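Side-chain contacts in condensin complex subunit 3 (Schizosaccharomyces pombe, PDB 5OQR), which serves as a regulatory subunit of condensin, the complex required to convert interphase chromatin into mitotic-like condensed chromosomes: residues A[365-370]-A[399-404]; A[348-353]-A[358-363]. All coordinates share one frame; numbering follows the deposited sequence.

How the contacts relate
Both contacts lie on helix 356-372, with their centres about 13 Å apart. They follow one another along the chain: contact 2 folds the loop after helix 336-348 onto the early turns of helix 356-372, and contact 1 then packs later turns of that helix against helix 399-412. Leu401 of contact 1 bridges them, its CD2 resting 3.6 Å from the backbone O of Cys360 and its CD1 4.1 Å from CG2 of Ile363, two residues of contact 2. One helix thus packs both on the connection that leads into it and on a later helix, as expected in an all-helical repeat protein.

Contact 1. Residues A[365-370]-A[399-404]; sequences QLLYIG and DSLISL
Leu367 and Leu404 pack knobs-into-holes between two nearly parallel helices of a HEAT-type solenoid, 399-404 belonging to HEAT repeat 6. The segment axes come within 10.5 Å of each other and their N-to-C directions differ by 11°, so the two segments run side by side in the same direction.

The side-chain contacts supply the evidence for interdigitation. Leu367 enters a hole outlined by Leu401, Leu404, His405 and Leu408, and Leu404 enters one outlined by Glu364, Leu367, Tyr368 and Leu371; both follow the i, i+3, i+4, i+7 pattern. CD1 of Leu367 makes the closest approach, 3.7 Å from CB of Leu404, with CB against CB behind it and CD2 of Leu401 farther from CD1 at 4.2 Å. The two knobs come in aslant to each other, and their CA atoms are 6.6 Å apart.

The aromatic contact is a methyl-on-ring approach. In Tyr368 CG stands anti to the carbonyl carbon (chi1 -83°), which carries the ring out from a flank of its helix so that its far half reaches Leu404. Arg315 makes a cation-pi interaction with the same ring and also hydrogen-bonds OE1 of Gln365, tying this edge of the interface to helix 308-324.

No hydrogen bond crosses between the segments. Both methyls of Leu404 reach CZ of Tyr368, CD1 leaning to the CE2 side and CD2 to CE1: CD1 stands 4.0 Å above the ring plane, displaced toward the rim, while CD2 lies 3.9 Å from the Tyr368 atom CE1.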
loop_
_atom_site.group_PDB
_atom_site.type_symbol
_atom_site.label_atom_id
_atom_site.label_comp_id
_atom_site.label_asym_id
_atom_site.label_seq_id
_atom_site.Cartn_x
_atom_site.Cartn_y
_atom_site.Cartn_z
ATOM N N GLN A 365 21.744 -12.428 -13.144
ATOM C CA GLN A 365 22.435 -11.745 -12.055
ATOM C C GLN A 365 23.812 -11.261 -12.486
ATOM O O GLN A 365 24.235 -10.162 -12.111
ATOM C CB GLN A 365 22.544 -12.674 -10.844
ATOM C CG GLN A 365 21.207 -13.165 -10.312
ATOM C CD GLN A 365 20.180 -12.054 -10.199
ATOM O OE1 GLN A 365 20.483 -10.962 -9.726
ATOM N NE2 GLN A 365 18.962 -12.324 -10.650
ATOM N N LEU A 366 24.531 -12.064 -13.273
ATOM C CA LEU A 366 25.870 -11.673 -13.696
ATOM C C LEU A 366 25.824 -10.476 -14.636
ATOM O O LEU A 366 26.699 -9.605 -14.586
ATOM C CB LEU A 366 26.574 -12.854 -14.364
ATOM C CG LEU A 366 26.839 -14.079 -13.485
ATOM C CD1 LEU A 366 27.543 -15.157 -14.288
ATOM C CD2 LEU A 366 27.658 -13.712 -12.258
ATOM N N LEU A 367 24.815 -10.415 -15.503
ATOM C CA LEU A 367 24.665 -9.254 -16.372
ATOM C C LEU A 367 24.376 -7.995 -15.563
ATOM O O LEU A 367 24.857 -6.909 -15.901
ATOM C CB LEU A 367 23.554 -9.507 -17.389
ATOM C CG LEU A 367 23.863 -10.563 -18.449
ATOM C CD1 LEU A 367 22.602 -10.971 -19.190
ATOM C CD2 LEU A 367 24.905 -10.042 -19.423
ATOM N N TYR A 368 23.588 -8.120 -14.492
ATOM C CA TYR A 368 23.327 -6.970 -13.633
ATOM C C TYR A 368 24.610 -6.469 -12.988
ATOM O O TYR A 368 24.843 -5.257 -12.916
ATOM C CB TYR A 368 22.300 -7.331 -12.557
ATOM C CG TYR A 368 20.863 -7.243 -13.014
ATOM C CD1 TYR A 368 20.377 -6.094 -13.619
ATOM C CD2 TYR A 368 19.993 -8.308 -12.842
ATOM C CE1 TYR A 368 19.067 -6.007 -14.039
ATOM C CE2 TYR A 368 18.683 -8.233 -13.260
ATOM C CZ TYR A 368 18.224 -7.079 -13.857
ATOM O OH TYR A 368 16.917 -6.997 -14.277
ATOM N N ILE A 369 25.449 -7.383 -12.506
ATOM C CA ILE A 369 26.747 -6.985 -11.972
ATOM C C ILE A 369 27.562 -6.284 -13.047
ATOM O O ILE A 369 28.249 -5.292 -12.777
ATOM C CB ILE A 369 27.491 -8.206 -11.405
ATOM C CG1 ILE A 369 26.692 -8.825 -10.256
ATOM C CG2 ILE A 369 28.879 -7.809 -10.918
ATOM C CD1 ILE A 369 27.166 -10.197 -9.846
ATOM N N GLY A 370 27.493 -6.779 -14.282
ATOM C CA GLY A 370 28.267 -6.179 -15.354
ATOM C C GLY A 370 27.761 -4.805 -15.739
ATOM O O GLY A 370 28.550 -3.901 -16.025
ATOM N N ASP A 399 14.004 -14.635 -24.501
ATOM C CA ASP A 399 13.643 -13.225 -24.592
ATOM C C ASP A 399 14.014 -12.472 -23.322
ATOM O O ASP A 399 14.283 -11.265 -23.369
ATOM C CB ASP A 399 12.146 -13.084 -24.873
ATOM C CG ASP A 399 11.758 -11.677 -25.289
ATOM O OD1 ASP A 399 12.496 -11.067 -26.091
ATOM O OD2 ASP A 399 10.718 -11.178 -24.811
ATOM N N SER A 400 14.045 -13.164 -22.181
ATOM C CA SER A 400 14.353 -12.504 -20.918
ATOM C C SER A 400 15.778 -11.965 -20.906
ATOM O O SER A 400 16.016 -10.831 -20.475
ATOM C CB SER A 400 14.139 -13.478 -19.760
ATOM O OG SER A 400 14.788 -14.713 -20.009
ATOM N N LEU A 401 16.740 -12.763 -21.375
ATOM C CA LEU A 401 18.138 -12.360 -21.333
ATOM C C LEU A 401 18.544 -11.497 -22.519
ATOM O O LEU A 401 19.540 -10.774 -22.425
ATOM C CB LEU A 401 19.037 -13.596 -21.269
ATOM C CG LEU A 401 18.910 -14.446 -20.001
ATOM C CD1 LEU A 401 19.692 -15.732 -20.146
ATOM C CD2 LEU A 401 19.390 -13.679 -18.785
ATOM N N ILE A 402 17.798 -11.546 -23.624
ATOM C CA ILE A 402 18.144 -10.745 -24.797
ATOM C C ILE A 402 18.284 -9.276 -24.424
ATOM O O ILE A 402 19.228 -8.599 -24.849
ATOM C CB ILE A 402 17.093 -10.949 -25.907
ATOM C CG1 ILE A 402 17.275 -12.325 -26.553
ATOM C CG2 ILE A 402 17.187 -9.837 -26.962
ATOM C CD1 ILE A 402 16.214 -12.682 -27.575
ATOM N N SER A 403 17.347 -8.757 -23.630
ATOM C CA SER A 403 17.347 -7.331 -23.320
ATOM C C SER A 403 18.591 -6.940 -22.535
ATOM O O SER A 403 19.265 -5.958 -22.866
ATOM C CB SER A 403 16.083 -6.972 -22.542
ATOM O OG SER A 403 14.928 -7.428 -23.222
ATOM N N LEU A 404 18.909 -7.693 -21.482
ATOM C CA LEU A 404 20.086 -7.378 -20.681
ATOM C C LEU A 404 21.372 -7.523 -21.483
ATOM O O LEU A 404 22.324 -6.765 -21.266
ATOM C CB LEU A 404 20.126 -8.271 -19.442
ATOM C CG LEU A 404 19.025 -8.026 -18.408
ATOM C CD1 LEU A 404 19.126 -9.040 -17.285
ATOM C CD2 LEU A 404 19.094 -6.614 -17.848
#

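Contact 2. Residues A[348-353]-A[358-363]; sequences VSLRDK and ESCFII
Leu350 meets Ser359, Cys360 and Ile363 with no flat group between them: the one aromatic ring in the segments, that of Phe361, offers neither face nor edge to 348-353 and instead packs on Ala308 and Leu312 of helix 308-324 and on Val271. The contact is apolar, made by the Leu350 methyls on CB of Ser359, SG of Cys360 and CD1 of Ile363.

The two methyls have separate partners. CD1 of Leu350 meets CD1 of Ile363 tip to tip at 3.7 Å, whereas CD2 lies over the preceding helical turn, 3.7 Å from CB of Ser359 and 3.8 Å from SG of Cys360. With CG anti to the carbonyl carbon (chi1 -68°) and the chain extended beyond it (chi2 176°), the fork is held out toward the helix and spans Ser359 to Ile363, one helical turn. In Ile363 the CG1 arm likewise lies anti to its carbonyl carbon, and its terminal CD1 makes the contact.

Ser359 is buried, and its CB, not its hydroxyl, faces the leucine. OG finds its partners beyond the two segments, chiefly the backbone O of Ser355, one turn earlier; OE1 of Gln346 is also within hydrogen-bonding range, but one proton cannot serve both acceptors as modelled.

The backbone of 349-351 still coils as a helix would, but the ladder of bonds has lapsed; a bond of 3.1 Å from Arg351 N to Val348 O still closes a turn there. Ser355 OG, bonded to Ser349 O, pins the loop from the other end.

This is the interhelical connection between helices 336-348 and 356-372 of a helical-repeat chain: the loop folds back on helix 356-372, Gln346 and Tyr347 touch Ile363, and Cys360 also meets Pro398, just before helix 399-412.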
loop_
_atom_site.group_PDB
_atom_site.type_symbol
_atom_site.label_atom_id
_atom_site.label_comp_id
_atom_site.label_asym_id
_atom_site.label_seq_id
_atom_site.Cartn_x
_atom_site.Cartn_y
_atom_site.Cartn_z
ATOM N N VAL A 348 27.206 -22.882 -20.860
ATOM C CA VAL A 348 27.255 -24.328 -21.046
ATOM C C VAL A 348 26.057 -24.990 -20.379
ATOM O O VAL A 348 25.446 -25.910 -20.936
ATOM C CB VAL A 348 28.587 -24.885 -20.508
ATOM C CG1 VAL A 348 28.630 -26.404 -20.622
ATOM C CG2 VAL A 348 29.760 -24.269 -21.252
ATOM N N SER A 349 25.700 -24.531 -19.179
ATOM C CA SER A 349 24.581 -25.107 -18.444
ATOM C C SER A 349 23.241 -24.883 -19.132
ATOM O O SER A 349 22.257 -25.519 -18.747
ATOM C CB SER A 349 24.537 -24.530 -17.029
ATOM O OG SER A 349 25.612 -25.009 -16.245
ATOM N N LEU A 350 23.172 -23.997 -20.127
ATOM C CA LEU A 350 21.927 -23.799 -20.854
ATOM C C LEU A 350 21.624 -24.949 -21.801
ATOM O O LEU A 350 20.464 -25.127 -22.186
ATOM C CB LEU A 350 21.976 -22.487 -21.636
ATOM C CG LEU A 350 21.987 -21.201 -20.805
ATOM C CD1 LEU A 350 22.141 -19.999 -21.714
ATOM C CD2 LEU A 350 20.726 -21.075 -19.968
ATOM N N ARG A 351 22.634 -25.729 -22.186
ATOM C CA ARG A 351 22.396 -26.850 -23.087
ATOM C C ARG A 351 21.624 -27.959 -22.386
ATOM O O ARG A 351 20.782 -28.624 -23.000
ATOM C CB ARG A 351 23.724 -27.380 -23.627
ATOM C CG ARG A 351 24.584 -26.325 -24.303
ATOM C CD ARG A 351 25.711 -26.972 -25.080
ATOM N NE ARG A 351 26.665 -25.999 -25.603
ATOM C CZ ARG A 351 26.512 -25.327 -26.739
ATOM N NH1 ARG A 351 25.430 -25.502 -27.486
ATOM N NH2 ARG A 351 27.443 -24.470 -27.130
ATOM N N ASP A 352 21.890 -28.169 -21.100
ATOM C CA ASP A 352 21.177 -29.170 -20.318
ATOM C C ASP A 352 19.886 -28.557 -19.795
ATOM O O ASP A 352 19.911 -27.519 -19.122
ATOM C CB ASP A 352 22.042 -29.678 -19.166
ATOM C CG ASP A 352 21.405 -30.842 -18.432
ATOM O OD1 ASP A 352 22.117 -31.827 -18.142
ATOM O OD2 ASP A 352 20.190 -30.774 -18.147
ATOM N N LYS A 353 18.759 -29.195 -20.104
ATOM C CA LYS A 353 17.465 -28.625 -19.748
ATOM C C LYS A 353 17.220 -28.657 -18.246
ATOM O O LYS A 353 16.562 -27.758 -17.710
ATOM C CB LYS A 353 16.347 -29.369 -20.470
ATOM C CG LYS A 353 14.976 -28.851 -20.121
ATOM C CD LYS A 353 13.905 -29.533 -20.926
ATOM C CE LYS A 353 12.656 -28.682 -20.934
ATOM N NZ LYS A 353 11.614 -29.295 -21.784
ATOM N N GLU A 358 17.522 -22.351 -13.939
ATOM C CA GLU A 358 18.413 -21.754 -12.950
ATOM C C GLU A 358 19.531 -20.965 -13.618
ATOM O O GLU A 358 19.906 -19.888 -13.141
ATOM C CB GLU A 358 18.998 -22.835 -12.045
ATOM C CG GLU A 358 19.388 -22.321 -10.669
ATOM C CD GLU A 358 20.408 -23.198 -9.973
ATOM O OE1 GLU A 358 21.098 -23.981 -10.659
ATOM O OE2 GLU A 358 20.521 -23.101 -8.733
ATOM N N SER A 359 20.075 -21.481 -14.722
ATOM C CA SER A 359 21.182 -20.800 -15.387
ATOM C C SER A 359 20.737 -19.473 -15.984
ATOM O O SER A 359 21.500 -18.501 -15.982
ATOM C CB SER A 359 21.782 -21.700 -16.467
ATOM O OG SER A 359 22.593 -22.708 -15.893
ATOM N N CYS A 360 19.513 -19.411 -16.509
ATOM C CA CYS A 360 18.979 -18.136 -16.974
ATOM C C CYS A 360 18.966 -17.110 -15.850
ATOM O O CYS A 360 19.339 -15.949 -16.053
ATOM C CB CYS A 360 17.571 -18.328 -17.534
ATOM S SG CYS A 360 17.508 -19.215 -19.094
ATOM N N PHE A 361 18.550 -17.525 -14.654
ATOM C CA PHE A 361 18.546 -16.621 -13.511
ATOM C C PHE A 361 19.963 -16.231 -13.112
ATOM O O PHE A 361 20.224 -15.065 -12.798
ATOM C CB PHE A 361 17.814 -17.277 -12.341
ATOM C CG PHE A 361 17.600 -16.365 -11.171
ATOM C CD1 PHE A 361 16.647 -15.361 -11.223
ATOM C CD2 PHE A 361 18.342 -16.515 -10.013
ATOM C CE1 PHE A 361 16.447 -14.522 -10.149
ATOM C CE2 PHE A 361 18.143 -15.678 -8.935
ATOM C CZ PHE A 361 17.195 -14.681 -9.003
ATOM N N ILE A 362 20.890 -17.192 -13.121
ATOM C CA ILE A 362 22.276 -16.901 -12.759
ATOM C C ILE A 362 22.887 -15.916 -13.747
ATOM O O ILE A 362 23.512 -14.924 -13.356
ATOM C CB ILE A 362 23.090 -18.206 -12.687
ATOM C CG1 ILE A 362 22.560 -19.096 -11.563
ATOM C CG2 ILE A 362 24.571 -17.914 -12.468
ATOM C CD1 ILE A 362 23.061 -20.520 -11.616
ATOM N N ILE A 363 22.729 -16.184 -15.044
ATOM C CA ILE A 363 23.255 -15.277 -16.061
ATOM C C ILE A 363 22.649 -13.891 -15.894
ATOM O O ILE A 363 23.338 -12.874 -16.032
ATOM C CB ILE A 363 22.995 -15.852 -17.467
ATOM C CG1 ILE A 363 23.824 -17.121 -17.675
ATOM C CG2 ILE A 363 23.321 -14.822 -18.551
ATOM C CD1 ILE A 363 23.412 -17.939 -18.878
#